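Local coordinates for N-alpha-acetyltransferase 35, NatC auxiliary subunit (PDB 6YGA), which serves as the large auxiliary subunit of the NatC N-terminal acetyltransferase, which acetylates the N-terminal Met of the L-A virus Gag protein, at residues 238-243 with 344-349; 408-413 with 448-453. All coordinates share one frame; numbering follows the deposited sequence.

Contact 1 of 2, residues 238-243 with 344-349; sequences TDYSTK and PLFFIR
Tyr240, held with positive phi just after helix 235-238 ends, lays one face of its ring on the extended side chain of Arg349. The close packing is here. Arg349 CD sits almost centrally over the face, 3.6 Å from the Tyr240 ring centroid, in a CH-pi contact, while CG lies above the CE1-CZ side and CB reaches the hydroxyl. The guanidinium continues the stack toward the other rim, its plane only 8° from that of the ring, so that Arg349 CZ stands 4.4 Å from the Tyr240 centroid as an off-centre cation-pi pair over CB and CG. Its rotation is fixed from its own segment: Arg349 NE donates a nearly straight bond (3.0 Å, 172°) to Phe346 O, within both the guanidinium and the carbonyl planes. The extended arginine thus ties itself to a carbonyl of the last turn of helix 337-347, where its positive charge would probably be favoured by the partial negative charge of the helix end, and the tyrosine packs on the group so held. Arg349 NH2 also lies over the rim of one Phe346 face and forms a long, weak ion pair with Asp314. Tyr240 OH is hydrogen-bonded to the backbone N of Asp350, the residue after Arg349. At the ring's edge Phe346 CD1 approaches Tyr240 CD1 at 4.0 Å. The packing loosens toward Thr242, whose CG2 touches the edge of the Phe346 ring at CZ. On the wetter side a water accepts from Arg349 NH1 at 3.3 Å and donates weakly to Tyr240 O, while Ser241 closes an ST turn by accepting from Lys243 N.

Contact 2 of 2, residues 408-413 with 448-453; sequences RYRQGF and IEFSLK. With EDO (1,2-ethanediol), chain X; EDO (1,2-ethanediol), chain C.
Helices 406-429 and 433-456 run roughly antiparallel, their axes 9.3 Å apart at closest approach over these segments and their N-to-C directions at 139°, with Arg410 and Phe450 facing each other at the nearest CA pair. Arg410 carries the contact. Its CG lies anti to the backbone N and the chain stays extended as far as NE, passing over the Phe450 ring with CG against CD1 and CE1. The guanidinium then settles on the ring face, planes 16° apart and CZ of Arg410 4.0 Å from the Phe450 centroid, in a stacked cation-pi pair. The same group is tied to the backbone: Arg410 NE bonds to Phe450 O at 3.0 Å, nearly along the C=O axis but bent at the hydrogen (141°). One arginine thus grips both the ring and the carbonyl of a single residue. An ethanediol, probably from the crystallisation liquor, meets the outer NH1 and NH2 through weak bonds. Phe413 CB closes on Phe450 CD1 at 3.6 Å, the two side chains running past one another head to tail. On the other flank Tyr409 OH donates to Glu449 OE2 at 2.9 Å, coming from above the carboxylate plane; Tyr721 also bonds that oxygen. Lys453 lays its aliphatic part along the first helix, CG on Arg410 CB and CE at the edge of the Tyr409 ring, and takes NZ on to Thr406 and Asp456. These consecutive helices form an antiparallel hairpin within the TPR-like region; behind it, Ile448 and Leu452 pack on helices 465-506 and 511-564, and Gln411 touches Arg140 of the N-alpha-acetyltransferase 30 chain.

Contact 1 is a surface contact and contact 2 a buried one; their centres lie 27 Å apart and they share no helix. The first joins the loop after helix 235-238 to the end of helix 337-347, across 100 intervening residues, whereas 408-413 and 448-453 lie on successive helices. Both use an arginine stacked on an aromatic ring and bonded to a main-chain carbonyl. In contact 1 that carbonyl is in the arginine's own segment and a water bridges the partners, weakly on the tyrosine side; in contact 2 it belongs to the opposing helix, joined by a second direct bond between side chains and a larger buried surface.

Contact 1 of 2, residues 238-243 with 344-349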
# COMPACT_ATOMS: atom_id res chain seq x y z
N THR B 238 -25.00 0.10 -8.67
CA THR B 238 -25.94 0.29 -9.77
C THR B 238 -27.18 1.05 -9.31
O THR B 238 -27.65 1.96 -10.00
CB THR B 238 -26.34 -1.06 -10.37
OG1 THR B 238 -27.06 -1.82 -9.39
CG2 THR B 238 -25.11 -1.84 -10.80
N ASP B 239 -27.72 0.69 -8.15
CA ASP B 239 -28.91 1.33 -7.61
C ASP B 239 -28.65 2.07 -6.30
O ASP B 239 -29.58 2.67 -5.75
CB ASP B 239 -30.02 0.29 -7.39
CG ASP B 239 -30.18 -0.65 -8.58
OD1 ASP B 239 -30.17 -0.17 -9.73
OD2 ASP B 239 -30.32 -1.87 -8.35
N TYR B 240 -27.41 2.04 -5.80
CA TYR B 240 -27.06 2.68 -4.53
C TYR B 240 -27.95 2.18 -3.39
O TYR B 240 -28.37 2.93 -2.52
CB TYR B 240 -27.10 4.20 -4.64
CG TYR B 240 -26.13 4.74 -5.67
CD1 TYR B 240 -24.76 4.68 -5.44
CD2 TYR B 240 -26.57 5.28 -6.86
CE1 TYR B 240 -23.86 5.15 -6.38
CE2 TYR B 240 -25.68 5.76 -7.81
CZ TYR B 240 -24.32 5.69 -7.56
OH TYR B 240 -23.43 6.16 -8.50
N SER B 241 -28.23 0.88 -3.42
CA SER B 241 -29.08 0.26 -2.41
C SER B 241 -28.37 0.23 -1.06
O SER B 241 -27.18 -0.06 -0.97
CB SER B 241 -29.46 -1.15 -2.84
OG SER B 241 -30.18 -1.83 -1.82
N THR B 242 -29.13 0.54 -0.01
CA THR B 242 -28.63 0.45 1.35
C THR B 242 -29.15 -0.77 2.08
O THR B 242 -28.88 -0.93 3.28
CB THR B 242 -29.00 1.72 2.14
OG1 THR B 242 -30.42 1.87 2.16
CG2 THR B 242 -28.36 2.94 1.50
N LYS B 243 -29.88 -1.65 1.40
CA LYS B 243 -30.46 -2.81 2.05
C LYS B 243 -29.38 -3.82 2.42
O LYS B 243 -28.39 -3.99 1.70
CB LYS B 243 -31.51 -3.46 1.14
CG LYS B 243 -32.64 -2.52 0.77
CD LYS B 243 -33.54 -3.12 -0.30
CE LYS B 243 -34.58 -2.12 -0.76
NZ LYS B 243 -35.43 -2.63 -1.87
N PRO B 344 -15.78 5.51 -1.86
CA PRO B 344 -15.76 6.72 -2.70
C PRO B 344 -16.75 6.67 -3.85
O PRO B 344 -17.31 7.71 -4.21
CB PRO B 344 -14.30 6.78 -3.19
CG PRO B 344 -13.53 6.00 -2.19
CD PRO B 344 -14.45 4.87 -1.83
N LEU B 345 -16.98 5.49 -4.43
CA LEU B 345 -17.96 5.39 -5.51
C LEU B 345 -19.39 5.52 -4.99
O LEU B 345 -20.25 6.09 -5.67
CB LEU B 345 -17.79 4.06 -6.25
CG LEU B 345 -16.42 3.87 -6.89
CD1 LEU B 345 -16.28 2.48 -7.48
CD2 LEU B 345 -16.20 4.94 -7.94
N PHE B 346 -19.65 5.01 -3.79
CA PHE B 346 -20.95 5.17 -3.15
C PHE B 346 -21.14 6.59 -2.62
O PHE B 346 -22.27 7.09 -2.60
CB PHE B 346 -21.08 4.16 -2.01
CG PHE B 346 -22.43 4.15 -1.34
CD1 PHE B 346 -23.46 3.38 -1.86
CD2 PHE B 346 -22.66 4.88 -0.19
CE1 PHE B 346 -24.70 3.36 -1.26
CE2 PHE B 346 -23.90 4.86 0.42
CZ PHE B 346 -24.92 4.10 -0.12
N PHE B 347 -20.06 7.25 -2.21
CA PHE B 347 -20.14 8.59 -1.64
C PHE B 347 -20.21 9.65 -2.74
O PHE B 347 -21.00 10.59 -2.64
CB PHE B 347 -18.93 8.82 -0.73
CG PHE B 347 -19.03 10.06 0.11
CD1 PHE B 347 -19.95 10.16 1.14
CD2 PHE B 347 -18.17 11.13 -0.11
CE1 PHE B 347 -20.03 11.30 1.92
CE2 PHE B 347 -18.24 12.27 0.67
CZ PHE B 347 -19.17 12.35 1.68
N ILE B 348 -19.39 9.50 -3.78
CA ILE B 348 -19.35 10.42 -4.92
C ILE B 348 -19.94 9.67 -6.10
O ILE B 348 -19.31 8.75 -6.64
CB ILE B 348 -17.92 10.89 -5.20
CG1 ILE B 348 -17.29 11.47 -3.93
CG2 ILE B 348 -17.90 11.91 -6.33
CD1 ILE B 348 -15.84 11.86 -4.09
N ARG B 349 -21.14 10.07 -6.53
CA ARG B 349 -21.98 9.24 -7.36
C ARG B 349 -21.95 9.67 -8.83
O ARG B 349 -21.23 10.59 -9.23
CB ARG B 349 -23.41 9.24 -6.81
CG ARG B 349 -23.50 8.62 -5.42
CD ARG B 349 -24.93 8.46 -4.96
NE ARG B 349 -24.97 7.75 -3.68
CZ ARG B 349 -26.08 7.50 -2.99
NH1 ARG B 349 -27.26 7.88 -3.45
NH2 ARG B 349 -26.00 6.85 -1.84
O HOH W 1 -29.25 6.06 -1.61

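Contact 2 of 2, residues 408-413 with 448-453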
# COMPACT_ATOMS: atom_id res chain seq x y z
N ARG B 408 -0.67 4.18 2.07
CA ARG B 408 -1.08 5.20 1.12
C ARG B 408 -1.84 6.33 1.80
O ARG B 408 -1.83 7.47 1.31
CB ARG B 408 -1.94 4.59 0.01
CG ARG B 408 -1.20 3.63 -0.90
CD ARG B 408 -0.26 4.37 -1.83
NE ARG B 408 0.38 3.47 -2.78
CZ ARG B 408 1.03 3.87 -3.87
NH1 ARG B 408 1.12 5.16 -4.15
NH2 ARG B 408 1.59 2.98 -4.68
N TYR B 409 -2.50 6.04 2.92
CA TYR B 409 -3.21 7.08 3.66
C TYR B 409 -2.27 8.21 4.05
O TYR B 409 -2.57 9.39 3.82
CB TYR B 409 -3.88 6.47 4.89
CG TYR B 409 -4.56 7.46 5.81
CD1 TYR B 409 -5.69 8.17 5.40
CD2 TYR B 409 -4.09 7.66 7.10
CE1 TYR B 409 -6.32 9.06 6.25
CE2 TYR B 409 -4.71 8.55 7.95
CZ TYR B 409 -5.82 9.25 7.53
OH TYR B 409 -6.43 10.14 8.39
N ARG B 410 -1.11 7.87 4.61
CA ARG B 410 -0.15 8.91 4.97
C ARG B 410 0.45 9.56 3.74
O ARG B 410 0.70 10.77 3.73
CB ARG B 410 0.95 8.34 5.86
CG ARG B 410 1.99 9.36 6.28
CD ARG B 410 2.98 8.80 7.28
NE ARG B 410 3.81 9.85 7.85
CZ ARG B 410 4.98 10.24 7.35
NH1 ARG B 410 5.46 9.65 6.26
NH2 ARG B 410 5.66 11.21 7.94
N GLN B 411 0.68 8.78 2.68
CA GLN B 411 1.27 9.33 1.46
C GLN B 411 0.34 10.32 0.78
O GLN B 411 0.81 11.24 0.09
CB GLN B 411 1.66 8.20 0.51
CG GLN B 411 2.75 7.30 1.07
CD GLN B 411 2.86 5.97 0.35
OE1 GLN B 411 2.56 5.87 -0.84
NE2 GLN B 411 3.28 4.95 1.08
N GLY B 412 -0.97 10.16 0.94
CA GLY B 412 -1.91 11.09 0.33
C GLY B 412 -1.77 12.50 0.87
O GLY B 412 -2.11 13.46 0.18
N PHE B 413 -1.27 12.65 2.10
CA PHE B 413 -1.15 13.98 2.68
C PHE B 413 0.02 14.76 2.09
O PHE B 413 -0.00 15.99 2.13
CB PHE B 413 -1.02 13.88 4.20
CG PHE B 413 -2.30 13.50 4.89
CD1 PHE B 413 -3.36 14.39 4.96
CD2 PHE B 413 -2.44 12.25 5.47
CE1 PHE B 413 -4.54 14.04 5.60
CE2 PHE B 413 -3.61 11.89 6.11
CZ PHE B 413 -4.66 12.79 6.18
N ILE B 448 -0.86 17.80 11.18
CA ILE B 448 -0.76 17.06 12.43
C ILE B 448 -1.03 15.58 12.20
O ILE B 448 -0.29 14.71 12.67
CB ILE B 448 -1.73 17.66 13.47
CG1 ILE B 448 -1.25 19.05 13.90
CG2 ILE B 448 -1.88 16.73 14.66
CD1 ILE B 448 -2.29 19.85 14.66
N GLU B 449 -2.10 15.27 11.45
CA GLU B 449 -2.44 13.88 11.17
C GLU B 449 -1.33 13.19 10.38
O GLU B 449 -0.99 12.03 10.65
CB GLU B 449 -3.76 13.81 10.42
CG GLU B 449 -4.18 12.41 9.99
CD GLU B 449 -4.76 11.59 11.12
OE1 GLU B 449 -4.96 12.14 12.22
OE2 GLU B 449 -5.02 10.39 10.91
N PHE B 450 -0.75 13.90 9.41
CA PHE B 450 0.35 13.33 8.62
C PHE B 450 1.55 13.01 9.50
O PHE B 450 2.22 11.99 9.30
CB PHE B 450 0.73 14.31 7.51
CG PHE B 450 1.99 13.95 6.79
CD1 PHE B 450 2.00 12.93 5.84
CD2 PHE B 450 3.17 14.64 7.03
CE1 PHE B 450 3.16 12.61 5.17
CE2 PHE B 450 4.33 14.32 6.36
CZ PHE B 450 4.33 13.30 5.43
N SER B 451 1.85 13.87 10.48
CA SER B 451 3.04 13.67 11.30
C SER B 451 2.85 12.52 12.28
O SER B 451 3.72 11.66 12.42
CB SER B 451 3.38 14.96 12.05
OG SER B 451 3.62 16.03 11.16
N LEU B 452 1.72 12.51 13.00
CA LEU B 452 1.47 11.45 13.97
C LEU B 452 1.33 10.09 13.29
O LEU B 452 1.67 9.07 13.88
CB LEU B 452 0.23 11.77 14.80
CG LEU B 452 0.28 13.02 15.69
CD1 LEU B 452 -1.05 13.25 16.39
CD2 LEU B 452 1.41 12.93 16.71
N LYS B 453 0.82 10.07 12.06
CA LYS B 453 0.65 8.81 11.35
C LYS B 453 1.99 8.11 11.14
O LYS B 453 2.04 6.87 11.03
CB LYS B 453 -0.07 9.05 10.03
CG LYS B 453 -0.27 7.81 9.18
CD LYS B 453 -1.28 6.87 9.79
CE LYS B 453 -1.33 5.58 8.99
NZ LYS B 453 -2.32 4.62 9.57
C1 EDO X . -0.59 8.53 -3.00
O1 EDO X . 0.71 7.97 -3.23
C2 EDO X . -1.27 7.81 -1.85
O2 EDO X . -2.58 8.34 -1.63
C1 EDO C . 8.90 12.79 6.16
O1 EDO C . 8.76 12.37 7.52
C2 EDO C . 8.07 11.90 5.24
O2 EDO C . 8.57 10.56 5.28